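Local coordinates for protein xylose isomerase-like TIM barrel (PDB 2QW5) that binds zinc and D-xylose in the mouth of a TIM barrel and is probably an isomerase or epimerase acting on sugars or sugar phosphates, at residues F15-T19 and A314-A318; S85-A90 and I125-V131; L267-V271 and L329-G333. Residues are numbered along the deposited sequence.

Contact 1. Residues F15-T19 and A314-A318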
ATOM      1  N   PHE A  15       0.913 -29.755   2.299  1.00 19.51           N
ATOM      2  CA  PHE A  15       1.325 -29.193   3.605  1.00 17.31           C
ATOM      3  C   PHE A  15       0.892 -27.729   3.801  1.00 19.19           C
ATOM      4  O   PHE A  15       1.129 -27.200   4.868  1.00 19.75           O
ATOM      5  CB  PHE A  15       2.822 -29.426   3.939  1.00 18.17           C
ATOM      6  CG  PHE A  15       3.026 -30.502   4.959  1.00 19.01           C
ATOM      7  CD1 PHE A  15       2.524 -31.788   4.727  1.00 19.67           C
ATOM      8  CD2 PHE A  15       3.676 -30.227   6.172  1.00 19.44           C
ATOM      9  CE1 PHE A  15       2.671 -32.797   5.675  1.00 22.89           C
ATOM     10  CE2 PHE A  15       3.819 -31.238   7.153  1.00 19.64           C
ATOM     11  CZ  PHE A  15       3.335 -32.529   6.885  1.00 19.68           C
ATOM     12  N   PHE A  16       0.273 -27.082   2.786  1.00 17.51           N
ATOM     13  CA  PHE A  16      -0.392 -25.759   3.001  1.00 16.19           C
ATOM     14  C   PHE A  16      -1.543 -25.768   4.042  1.00 16.41           C
ATOM     15  O   PHE A  16      -2.074 -24.706   4.388  1.00 16.62           O
ATOM     16  CB  PHE A  16      -0.897 -25.186   1.684  1.00 12.84           C
ATOM     17  CG  PHE A  16       0.193 -24.790   0.723  1.00 17.41           C
ATOM     18  CD1 PHE A  16       1.428 -24.286   1.157  1.00 18.12           C
ATOM     19  CD2 PHE A  16      -0.049 -24.828  -0.640  1.00 21.74           C
ATOM     20  CE1 PHE A  16       2.373 -23.829   0.268  1.00 17.58           C
ATOM     21  CE2 PHE A  16       0.933 -24.398  -1.532  1.00 15.56           C
ATOM     22  CZ  PHE A  16       2.133 -23.882  -1.073  1.00 18.20           C
HETATM   23  N   MSE A  17      -1.977 -26.961   4.482  1.00 17.40           N
HETATM   24  CA  MSE A  17      -2.891 -27.108   5.604  1.00 17.91           C
HETATM   25  C   MSE A  17      -2.174 -26.609   6.882  1.00 18.35           C
HETATM   26  O   MSE A  17      -2.842 -26.208   7.837  1.00 18.83           O
HETATM   27  CB  MSE A  17      -3.287 -28.566   5.792  1.00 17.37           C
HETATM   28  CG  MSE A  17      -4.284 -28.865   6.964  1.00 19.82           C
HETATM   29 SE   MSE A  17      -5.937 -27.941   6.682  0.75 11.37          SE
HETATM   30  CE  MSE A  17      -6.800 -29.268   5.667  1.00 14.89           C
ATOM     31  N   PHE A  18      -0.829 -26.666   6.903  1.00 20.06           N
ATOM     32  CA  PHE A  18      -0.023 -26.327   8.081  1.00 19.34           C
ATOM     33  C   PHE A  18       1.010 -25.220   7.941  1.00 21.95           C
ATOM     34  O   PHE A  18       1.250 -24.476   8.903  1.00 20.33           O
ATOM     35  CB  PHE A  18       0.766 -27.586   8.529  1.00 22.67           C
ATOM     36  CG  PHE A  18      -0.051 -28.831   8.584  1.00 21.43           C
ATOM     37  CD1 PHE A  18      -1.016 -28.999   9.555  1.00 22.87           C
ATOM     38  CD2 PHE A  18       0.146 -29.857   7.675  1.00 16.86           C
ATOM     39  CE1 PHE A  18      -1.796 -30.164   9.605  1.00 22.49           C
ATOM     40  CE2 PHE A  18      -0.627 -31.016   7.712  1.00 19.32           C
ATOM     41  CZ  PHE A  18      -1.594 -31.179   8.695  1.00 26.52           C
ATOM     42  N   THR A  19       1.650 -25.111   6.769  1.00 19.60           N
ATOM     43  CA  THR A  19       2.825 -24.268   6.648  1.00 19.62           C
ATOM     44  C   THR A  19       3.250 -23.986   5.229  1.00 19.10           C
ATOM     45  O   THR A  19       2.758 -24.619   4.319  1.00 21.03           O
ATOM     46  CB  THR A  19       4.006 -24.990   7.348  1.00 18.98           C
ATOM     47  OG1 THR A  19       5.107 -24.104   7.524  1.00 25.65           O
ATOM     48  CG2 THR A  19       4.443 -26.258   6.577  1.00 20.80           C
ATOM     49  N   ALA A 314      -7.914 -29.125  11.575  1.00 21.02           N
ATOM     50  CA  ALA A 314      -7.166 -29.447  10.353  1.00 17.35           C
ATOM     51  C   ALA A 314      -7.363 -30.890   9.870  1.00 17.74           C
ATOM     52  O   ALA A 314      -7.506 -31.144   8.679  1.00 17.83           O
ATOM     53  CB  ALA A 314      -5.652 -29.146  10.569  1.00 14.37           C
ATOM     54  N   TYR A 315      -7.422 -31.836  10.817  1.00 18.87           N
ATOM     55  CA  TYR A 315      -7.592 -33.250  10.503  1.00 19.94           C
ATOM     56  C   TYR A 315      -8.999 -33.610  10.090  1.00 20.96           C
ATOM     57  O   TYR A 315      -9.186 -34.442   9.208  1.00 20.88           O
ATOM     58  CB  TYR A 315      -7.124 -34.124  11.679  1.00 20.97           C
ATOM     59  CG  TYR A 315      -5.660 -33.983  12.011  1.00 18.02           C
ATOM     60  CD1 TYR A 315      -4.687 -33.933  11.010  1.00 23.76           C
ATOM     61  CD2 TYR A 315      -5.226 -34.031  13.327  1.00 29.11           C
ATOM     62  CE1 TYR A 315      -3.357 -33.819  11.299  1.00 22.58           C
ATOM     63  CE2 TYR A 315      -3.866 -33.927  13.645  1.00 28.14           C
ATOM     64  CZ  TYR A 315      -2.940 -33.835  12.622  1.00 28.93           C
ATOM     65  OH  TYR A 315      -1.611 -33.745  12.889  1.00 23.96           O
ATOM     66  N   ASP A 316      -9.986 -32.971  10.720  1.00 23.04           N
ATOM     67  CA  ASP A 316     -11.386 -33.113  10.331  1.00 22.83           C
ATOM     68  C   ASP A 316     -11.549 -32.764   8.846  1.00 22.00           C
ATOM     69  O   ASP A 316     -12.118 -33.538   8.090  1.00 22.04           O
ATOM     70  CB  ASP A 316     -12.309 -32.201  11.164  1.00 22.88           C
ATOM     71  CG  ASP A 316     -12.246 -32.499  12.663  1.00 28.89           C
ATOM     72  OD1 ASP A 316     -12.035 -33.667  13.064  1.00 35.22           O
ATOM     73  OD2 ASP A 316     -12.407 -31.545  13.448  1.00 31.30           O
ATOM     74  N   ILE A 317     -11.030 -31.605   8.450  1.00 20.30           N
ATOM     75  CA  ILE A 317     -11.136 -31.153   7.055  1.00 20.53           C
ATOM     76  C   ILE A 317     -10.387 -32.106   6.097  1.00 21.29           C
ATOM     77  O   ILE A 317     -10.930 -32.459   5.044  1.00 22.24           O
ATOM     78  CB  ILE A 317     -10.695 -29.678   6.909  1.00 21.27           C
ATOM     79  CG1 ILE A 317     -11.632 -28.754   7.720  1.00 23.83           C
ATOM     80  CG2 ILE A 317     -10.669 -29.201   5.440  1.00 19.32           C
ATOM     81  CD1 ILE A 317     -13.118 -28.826   7.361  1.00 21.54           C
ATOM     82  N   ALA A 318      -9.178 -32.520   6.487  1.00 20.64           N
ATOM     83  CA  ALA A 318      -8.345 -33.454   5.683  1.00 21.52           C
ATOM     84  C   ALA A 318      -9.063 -34.783   5.423  1.00 22.47           C
ATOM     85  O   ALA A 318      -9.077 -35.299   4.299  1.00 21.30           O
ATOM     86  CB  ALA A 318      -6.992 -33.707   6.374  1.00 20.19           C
TER
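This is a buried, apolar side-chain contact in an eight-stranded TIM barrel, between the loop that follows the first strand, 11-14, and the first turn of the C-terminal helix 314-332. No hydrogen bond crosses between 15-19 and 314-318, and the 211 Å² of surface buried between them comes from loop side chains meeting side chains and backbone of the helix. Residues 15-17 form a short 3-10 segment, closed by Phe18 N to Phe15 O at 2.9 Å, and this turn presents Met17, a selenomethionine, to the helix. The CA atoms of Met17 and Ala314 are 6.8 Å apart. With chi1 t and chi2 and chi3 both p, the Met17 side chain extends from the turn and then bends along the helix surface: its CG lies 3.9 Å from Ala314 CB, and its CE reaches 3.6 Å from Ala314 O and 3.9 Å from Ile317 CG2. The same methyl is 4.5 Å from Ala318 CB, so residues one helical turn apart line its seat. Phe18 adds a second set of contacts, its CE1 4.1 Å from Ala314 CB and its CZ 4.1 Å from Tyr315 CE1. The Tyr315 hydroxyl is hydrogen-bonded to His36 ND1, and the His36 ring also stacks on Phe18, which ties both segments to helix 27-42. Met17 and Ile317 both touch Ile282, just beyond strand 278-280, while Phe15 packs against strand 47-51. Where the barrel closes, the C-terminal helix, following the last strand, thus packs beside helix 27-42, which follows the first, with the 15-19 turn on its inner side.

Contact 2. Residues S85-A90 and I125-V131; sequences STNVGA and IMMGPIV. With XLS (D-xylose), chain C.
Strands 83-87 and 125-128 are adjacent parallel TIM-barrel strands joined through helix 101-120 as a beta-alpha-beta unit. Residues 85-88 and 125-127 are extended (phi about -110 to -138°, psi 120 to 161°), and the short axes approach to 4.8 Å at 24°. Thr86 pairs with Met126 (CA-CA 4.8 Å) and Asn87 with Met127 (5.1 Å). Backbone bonds run Thr86 N to Ile125 O (3.1 Å), Met127 N to Thr86 O (2.9 Å), Val88 N to Met127 O (2.9 Å) and Ala90 N to Pro129 O (3.0 Å). On the other edge, Ser85 and Asn87 bond the backbone of Phe48, Phe50 and Ile52; Ala90 bonds Tyr134, and Tyr110 OH bonds Gly89 O. Pro129 centres an inverse gamma turn. At Gly128 (phi 140°, psi -172°) a CB would jam against Met127 O, by itself demanding glycine, and hit Val88 O, which Gly128 CA approaches to 3.4 Å in a CA-H...O contact. Tyr245 OH satisfies Ser85 OG, and Thr118 OG1 satisfies Thr86 OG1. Thr86 and selenomethionine Met126 face helix 101-120; Asn87 (chi1 t, chi2 -71°) and selenomethionine Met127 (chi1 p) face the pocket. Asn87 ND2 gives D-xylose O2 a weak 3.3 Å hydrogen bond, while sugar O4 donates to Asn87 OD1 (2.8 Å).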
ATOM      1  N   SER A  85       5.747 -34.739  -3.445  1.00 16.05           N
ATOM      2  CA  SER A  85       5.812 -33.798  -4.574  1.00 16.35           C
ATOM      3  C   SER A  85       6.196 -32.432  -3.945  1.00 16.76           C
ATOM      4  O   SER A  85       6.049 -32.225  -2.744  1.00 15.94           O
ATOM      5  CB  SER A  85       4.496 -33.744  -5.320  1.00 16.82           C
ATOM      6  OG  SER A  85       3.453 -33.288  -4.487  1.00 18.71           O
ATOM      7  N   THR A  86       6.737 -31.525  -4.742  1.00 14.80           N
ATOM      8  CA  THR A  86       7.142 -30.218  -4.251  1.00 17.33           C
ATOM      9  C   THR A  86       6.396 -29.087  -4.944  1.00 18.50           C
ATOM     10  O   THR A  86       5.991 -29.216  -6.122  1.00 14.49           O
ATOM     11  CB  THR A  86       8.654 -29.968  -4.387  1.00 19.03           C
ATOM     12  OG1 THR A  86       9.011 -29.993  -5.779  1.00 10.63           O
ATOM     13  CG2 THR A  86       9.422 -30.953  -3.635  1.00  9.33           C
ATOM     14  N   ASN A  87       6.197 -28.009  -4.187  1.00 17.99           N
ATOM     15  CA  ASN A  87       5.621 -26.774  -4.666  1.00 18.44           C
ATOM     16  C   ASN A  87       6.737 -25.707  -4.596  1.00 17.11           C
ATOM     17  O   ASN A  87       7.297 -25.416  -3.534  1.00 15.81           O
ATOM     18  CB  ASN A  87       4.394 -26.377  -3.872  1.00 17.60           C
ATOM     19  CG  ASN A  87       3.685 -25.211  -4.467  1.00 21.94           C
ATOM     20  OD1 ASN A  87       4.180 -24.101  -4.415  1.00 22.42           O
ATOM     21  ND2 ASN A  87       2.500 -25.447  -4.998  1.00 23.34           N
ATOM     22  N   VAL A  88       7.041 -25.148  -5.750  1.00 14.73           N
ATOM     23  CA  VAL A  88       8.135 -24.217  -5.922  1.00 15.72           C
ATOM     24  C   VAL A  88       7.675 -23.078  -6.801  1.00 19.50           C
ATOM     25  O   VAL A  88       7.034 -23.315  -7.809  1.00 16.10           O
ATOM     26  CB  VAL A  88       9.382 -24.896  -6.586  1.00 15.37           C
ATOM     27  CG1 VAL A  88      10.422 -23.871  -6.910  1.00 12.83           C
ATOM     28  CG2 VAL A  88      10.005 -25.964  -5.630  1.00 14.07           C
ATOM     29  N   GLY A  89       8.038 -21.868  -6.416  1.00 18.86           N
ATOM     30  CA  GLY A  89       7.704 -20.674  -7.181  1.00 19.28           C
ATOM     31  C   GLY A  89       8.884 -19.810  -7.516  1.00 17.29           C
ATOM     32  O   GLY A  89       9.828 -19.694  -6.735  1.00 19.54           O
ATOM     33  N   ALA A  90       8.837 -19.203  -8.707  1.00 16.83           N
ATOM     34  CA  ALA A  90       9.792 -18.166  -9.081  1.00 16.98           C
ATOM     35  C   ALA A  90       9.474 -16.964  -8.179  1.00 17.64           C
ATOM     36  O   ALA A  90       8.331 -16.810  -7.702  1.00 19.31           O
ATOM     37  CB  ALA A  90       9.632 -17.765 -10.575  1.00 17.94           C
ATOM     38  N   ILE A 125       7.773 -35.152  -9.049  1.00 21.25           N
ATOM     39  CA  ILE A 125       6.955 -34.044  -9.507  1.00 20.13           C
ATOM     40  C   ILE A 125       7.333 -32.769  -8.743  1.00 19.07           C
ATOM     41  O   ILE A 125       7.273 -32.744  -7.497  1.00 19.98           O
ATOM     42  CB  ILE A 125       5.453 -34.306  -9.305  1.00 23.32           C
ATOM     43  CG1 ILE A 125       4.965 -35.520 -10.120  1.00 29.77           C
ATOM     44  CG2 ILE A 125       4.644 -33.095  -9.735  1.00 17.88           C
ATOM     45  CD1 ILE A 125       3.556 -35.964  -9.743  1.00 24.20           C
HETATM   46  N   MSE A 126       7.742 -31.742  -9.500  1.00 17.40           N
HETATM   47  CA  MSE A 126       7.984 -30.384  -8.975  1.00 16.10           C
HETATM   48  C   MSE A 126       6.990 -29.513  -9.718  1.00 19.09           C
HETATM   49  O   MSE A 126       7.038 -29.438 -10.975  1.00 17.32           O
HETATM   50  CB  MSE A 126       9.399 -29.903  -9.254  1.00 15.82           C
HETATM   51  CG  MSE A 126       9.688 -28.508  -8.683  1.00 16.24           C
HETATM   52 SE   MSE A 126      11.473 -28.011  -8.829  0.75  8.78          SE
HETATM   53  CE  MSE A 126      11.384 -26.584 -10.150  1.00  9.46           C
HETATM   54  N   MSE A 127       6.122 -28.834  -8.964  1.00 18.26           N
HETATM   55  CA  MSE A 127       5.061 -28.005  -9.564  1.00 22.26           C
HETATM   56  C   MSE A 127       5.038 -26.606  -9.011  1.00 18.41           C
HETATM   57  O   MSE A 127       5.593 -26.355  -7.955  1.00 17.79           O
HETATM   58  CB  MSE A 127       3.684 -28.618  -9.285  1.00 20.37           C
HETATM   59  CG  MSE A 127       3.392 -28.794  -7.775  1.00 32.58           C
HETATM   60 SE   MSE A 127       1.626 -28.392  -7.435  0.75 41.36          SE
HETATM   61  CE  MSE A 127       1.518 -26.486  -7.802  1.00 27.86           C
ATOM     62  N   GLY A 128       4.407 -25.696  -9.744  1.00 20.46           N
ATOM     63  CA  GLY A 128       4.137 -24.369  -9.220  1.00 18.95           C
ATOM     64  C   GLY A 128       4.337 -23.285 -10.240  1.00 17.62           C
ATOM     65  O   GLY A 128       4.500 -23.587 -11.414  1.00 15.44           O
ATOM     66  N   PRO A 129       4.264 -22.009  -9.788  1.00 17.27           N
ATOM     67  CA  PRO A 129       4.411 -20.831 -10.621  1.00 16.23           C
ATOM     68  C   PRO A 129       5.901 -20.499 -10.889  1.00 19.46           C
ATOM     69  O   PRO A 129       6.433 -19.479 -10.408  1.00 18.71           O
ATOM     70  CB  PRO A 129       3.699 -19.760  -9.800  1.00 15.29           C
ATOM     71  CG  PRO A 129       3.956 -20.191  -8.372  1.00 18.99           C
ATOM     72  CD  PRO A 129       3.981 -21.645  -8.375  1.00 14.60           C
ATOM     73  N   ILE A 130       6.512 -21.323 -11.751  1.00 19.81           N
ATOM     74  CA  ILE A 130       7.937 -21.262 -12.047  1.00 17.91           C
ATOM     75  C   ILE A 130       8.323 -20.463 -13.337  1.00 19.14           C
ATOM     76  O   ILE A 130       9.479 -20.543 -13.765  1.00 19.76           O
ATOM     77  CB  ILE A 130       8.577 -22.674 -12.037  1.00 17.17           C
ATOM     78  CG1 ILE A 130       7.998 -23.593 -13.126  1.00 24.08           C
ATOM     79  CG2 ILE A 130       8.413 -23.344 -10.592  1.00 13.77           C
ATOM     80  CD1 ILE A 130       8.722 -24.895 -13.285  1.00 20.17           C
ATOM     81  N   VAL A 131       7.362 -19.728 -13.921  1.00 18.66           N
ATOM     82  CA  VAL A 131       7.591 -18.894 -15.124  1.00 18.32           C
ATOM     83  C   VAL A 131       7.612 -17.411 -14.717  1.00 16.56           C
ATOM     84  O   VAL A 131       8.644 -16.751 -14.786  1.00 20.42           O
ATOM     85  CB  VAL A 131       6.534 -19.190 -16.190  1.00 16.03           C
ATOM     86  CG1 VAL A 131       6.812 -18.367 -17.475  1.00 15.80           C
ATOM     87  CG2 VAL A 131       6.466 -20.714 -16.494  1.00 17.56           C
TER
HETATM   88  C1  XLS C 401      -0.889 -21.071  -4.883  1.00 51.13           C
HETATM   89  C2  XLS C 401       0.569 -21.217  -5.302  1.00 50.44           C
HETATM   90  C3  XLS C 401       1.586 -20.499  -4.347  1.00 49.90           C
HETATM   91  C4  XLS C 401       2.887 -21.249  -4.137  1.00 43.51           C
HETATM   92  O1  XLS C 401      -2.003 -20.938  -5.773  1.00 37.62           O
HETATM   93  O2  XLS C 401       0.907 -22.580  -5.560  1.00 48.01           O
HETATM   94  O3  XLS C 401       1.165 -20.153  -3.026  1.00 53.13           O
HETATM   95  O4  XLS C 401       3.404 -21.591  -5.391  1.00 39.24           O

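Contact 3. Residues L267-V271 and L329-G333; sequences LTPIV and LKKIG
Ile332 lays its side chain across Leu267 and Val271, its CD1 3.3 Å from Leu267 CB and its CG2 3.4 Å from Val271 CG2. It loses 84 Å² to the other segment, the largest share of any residue in a contact that buries 239 Å² in all. Both segments are helical: 267-271 lies within helix 263-273, and 329-332 is the last turn of helix 314-332. The first is kinked at Pro269, whose nitrogen has no bond to the preceding turn, but Val271 N bonds Leu267 O at 2.9 Å, so that Leu267 and Val271 stand one turn apart on the same side. In the second, Ile332 N to Leu329 O (3.1 Å), Gly333 N to Leu329 O (3.3 Å) and Gly333 N to Lys330 O (3.3 Å) are weak bonds. The CA atoms of Thr268 and Ile332 are 6.4 Å apart, those of Leu267 and Leu329 7.6 Å. Leu267, Leu329 and Ile332 all take chi1 m and chi2 t; Val271 has chi1 m. Leu329 CD2 falls 3.7 Å from Leu267 CD1 and 3.8 Å from Val271 CG1, so Leu267 and Val271 each touch both Leu329 and Ile332, one apolar cluster of four side chains. Thr268 OG1 lies 3.9 Å from Ile332 CG1 and is itself hydrogen-bonded to Lys264 O. No hydrogen bond joins the segments. This is helix-to-helix packing at the barrel's outer surface: the C-terminal helix rests against helix 263-273, which on another side, through Pro269 and Ile270, packs on helix 227-240.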
ATOM      1  N   LEU A 267     -13.270 -33.903 -13.356  1.00 21.09           N
ATOM      2  CA  LEU A 267     -12.546 -35.167 -13.292  1.00 21.94           C
ATOM      3  C   LEU A 267     -12.766 -36.149 -14.436  1.00 21.26           C
ATOM      4  O   LEU A 267     -11.854 -36.937 -14.724  1.00 23.70           O
ATOM      5  CB  LEU A 267     -12.805 -35.912 -11.961  1.00 21.73           C
ATOM      6  CG  LEU A 267     -12.202 -35.398 -10.643  1.00 22.31           C
ATOM      7  CD1 LEU A 267     -12.666 -36.303  -9.567  1.00 20.14           C
ATOM      8  CD2 LEU A 267     -10.687 -35.351 -10.677  1.00 19.84           C
ATOM      9  N   THR A 268     -13.943 -36.161 -15.040  1.00 22.84           N
ATOM     10  CA  THR A 268     -14.218 -37.145 -16.101  1.00 22.81           C
ATOM     11  C   THR A 268     -13.176 -37.133 -17.238  1.00 22.65           C
ATOM     12  O   THR A 268     -12.613 -38.178 -17.522  1.00 23.93           O
ATOM     13  CB  THR A 268     -15.653 -37.053 -16.627  1.00 22.74           C
ATOM     14  OG1 THR A 268     -16.529 -37.393 -15.546  1.00 25.64           O
ATOM     15  CG2 THR A 268     -15.858 -38.004 -17.812  1.00 24.70           C
ATOM     16  N   PRO A 269     -12.890 -35.958 -17.851  1.00 24.85           N
ATOM     17  CA  PRO A 269     -11.878 -35.969 -18.914  1.00 22.03           C
ATOM     18  C   PRO A 269     -10.460 -36.316 -18.460  1.00 23.72           C
ATOM     19  O   PRO A 269      -9.692 -36.914 -19.235  1.00 22.35           O
ATOM     20  CB  PRO A 269     -11.955 -34.554 -19.502  1.00 25.73           C
ATOM     21  CG  PRO A 269     -12.649 -33.734 -18.482  1.00 29.76           C
ATOM     22  CD  PRO A 269     -13.512 -34.633 -17.686  1.00 22.41           C
ATOM     23  N   ILE A 270     -10.124 -35.968 -17.218  1.00 20.58           N
ATOM     24  CA  ILE A 270      -8.800 -36.205 -16.661  1.00 22.60           C
ATOM     25  C   ILE A 270      -8.568 -37.682 -16.382  1.00 23.34           C
ATOM     26  O   ILE A 270      -7.544 -38.221 -16.789  1.00 20.68           O
ATOM     27  CB  ILE A 270      -8.572 -35.381 -15.352  1.00 24.74           C
ATOM     28  CG1 ILE A 270      -8.476 -33.873 -15.695  1.00 22.31           C
ATOM     29  CG2 ILE A 270      -7.306 -35.843 -14.629  1.00 19.04           C
ATOM     30  CD1 ILE A 270      -8.522 -32.946 -14.468  1.00 23.59           C
ATOM     31  N   VAL A 271      -9.508 -38.327 -15.682  1.00 25.66           N
ATOM     32  CA  VAL A 271      -9.352 -39.762 -15.330  1.00 28.33           C
ATOM     33  C   VAL A 271      -9.207 -40.680 -16.585  1.00 28.65           C
ATOM     34  O   VAL A 271      -8.543 -41.687 -16.506  1.00 27.90           O
ATOM     35  CB  VAL A 271     -10.429 -40.288 -14.330  1.00 29.60           C
ATOM     36  CG1 VAL A 271     -10.385 -39.472 -13.037  1.00 28.66           C
ATOM     37  CG2 VAL A 271     -11.792 -40.276 -14.939  1.00 31.92           C
ATOM     38  N   LEU A 329     -14.604 -39.804  -7.274  1.00 24.18           N
ATOM     39  CA  LEU A 329     -13.827 -40.671  -8.162  1.00 27.48           C
ATOM     40  C   LEU A 329     -14.589 -41.985  -8.379  1.00 28.51           C
ATOM     41  O   LEU A 329     -14.698 -42.428  -9.508  1.00 27.30           O
ATOM     42  CB  LEU A 329     -12.421 -40.952  -7.648  1.00 24.43           C
ATOM     43  CG  LEU A 329     -11.409 -39.823  -7.809  1.00 22.81           C
ATOM     44  CD1 LEU A 329     -10.210 -40.120  -6.899  1.00 20.04           C
ATOM     45  CD2 LEU A 329     -11.007 -39.571  -9.290  1.00 26.53           C
ATOM     46  N   LYS A 330     -15.140 -42.567  -7.317  1.00 30.17           N
ATOM     47  CA  LYS A 330     -15.947 -43.800  -7.439  1.00 32.07           C
ATOM     48  C   LYS A 330     -17.136 -43.629  -8.394  1.00 33.07           C
ATOM     49  O   LYS A 330     -17.417 -44.544  -9.156  1.00 32.86           O
ATOM     50  CB  LYS A 330     -16.418 -44.297  -6.071  1.00 32.34           C
ATOM     51  CG  LYS A 330     -17.067 -45.667  -6.081  1.00 35.38           C
ATOM     52  CD  LYS A 330     -17.434 -46.097  -4.670  1.00 37.92           C
ATOM     53  CE  LYS A 330     -18.208 -47.416  -4.667  1.00 42.89           C
ATOM     54  NZ  LYS A 330     -17.367 -48.511  -5.198  1.00 51.18           N
ATOM     55  N   LYS A 331     -17.804 -42.471  -8.367  1.00 32.29           N
ATOM     56  CA  LYS A 331     -18.922 -42.172  -9.267  1.00 33.95           C
ATOM     57  C   LYS A 331     -18.540 -42.162 -10.735  1.00 35.70           C
ATOM     58  O   LYS A 331     -19.355 -42.522 -11.564  1.00 38.25           O
ATOM     59  CB  LYS A 331     -19.567 -40.819  -8.965  1.00 32.72           C
ATOM     60  CG  LYS A 331     -20.330 -40.745  -7.678  1.00 37.50           C
ATOM     61  CD  LYS A 331     -20.923 -39.362  -7.513  1.00 33.29           C
ATOM     62  CE  LYS A 331     -21.441 -39.128  -6.127  1.00 38.68           C
ATOM     63  NZ  LYS A 331     -21.843 -37.709  -5.967  1.00 40.61           N
ATOM     64  N   ILE A 332     -17.322 -41.742 -11.048  1.00 37.18           N
ATOM     65  CA  ILE A 332     -16.831 -41.684 -12.425  1.00 40.12           C
ATOM     66  C   ILE A 332     -16.492 -43.084 -12.965  1.00 41.23           C
ATOM     67  O   ILE A 332     -16.666 -43.322 -14.156  1.00 42.80           O
ATOM     68  CB  ILE A 332     -15.628 -40.706 -12.535  1.00 40.34           C
ATOM     69  CG1 ILE A 332     -16.109 -39.288 -12.220  1.00 40.68           C
ATOM     70  CG2 ILE A 332     -14.984 -40.706 -13.946  1.00 39.00           C
ATOM     71  CD1 ILE A 332     -15.010 -38.380 -12.008  1.00 35.10           C
ATOM     72  N   GLY A 333     -16.017 -43.993 -12.101  1.00 43.95           N
ATOM     73  CA  GLY A 333     -15.685 -45.369 -12.490  1.00 44.65           C
ATOM     74  C   GLY A 333     -16.912 -46.218 -12.852  1.00 48.58           C
ATOM     75  O   GLY A 333     -17.887 -46.342 -12.078  1.00 50.76           O
TER

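Contacts 1 and 3 hold the same helix, 314-332, at its two ends, with centres 25 Å apart. The C-terminal helix therefore spans from the loop after the first strand, 11-14, to helix 263-273, between the seventh and eighth strands. Contact 2 is part of the barrel wall, its centre 6 Å from that of the chain, and contributes Asn87 and Pro129 to the D-xylose pocket. It touches contact 1 through Phe16 CZ, 3.9 Å from Asn87 OD1, but stays about 12 Å from contact 3 at the nearest atoms. Zinc is about 4 Å from the Met127 side chain, against about 13 Å from Met17 and about 14 Å from Leu267.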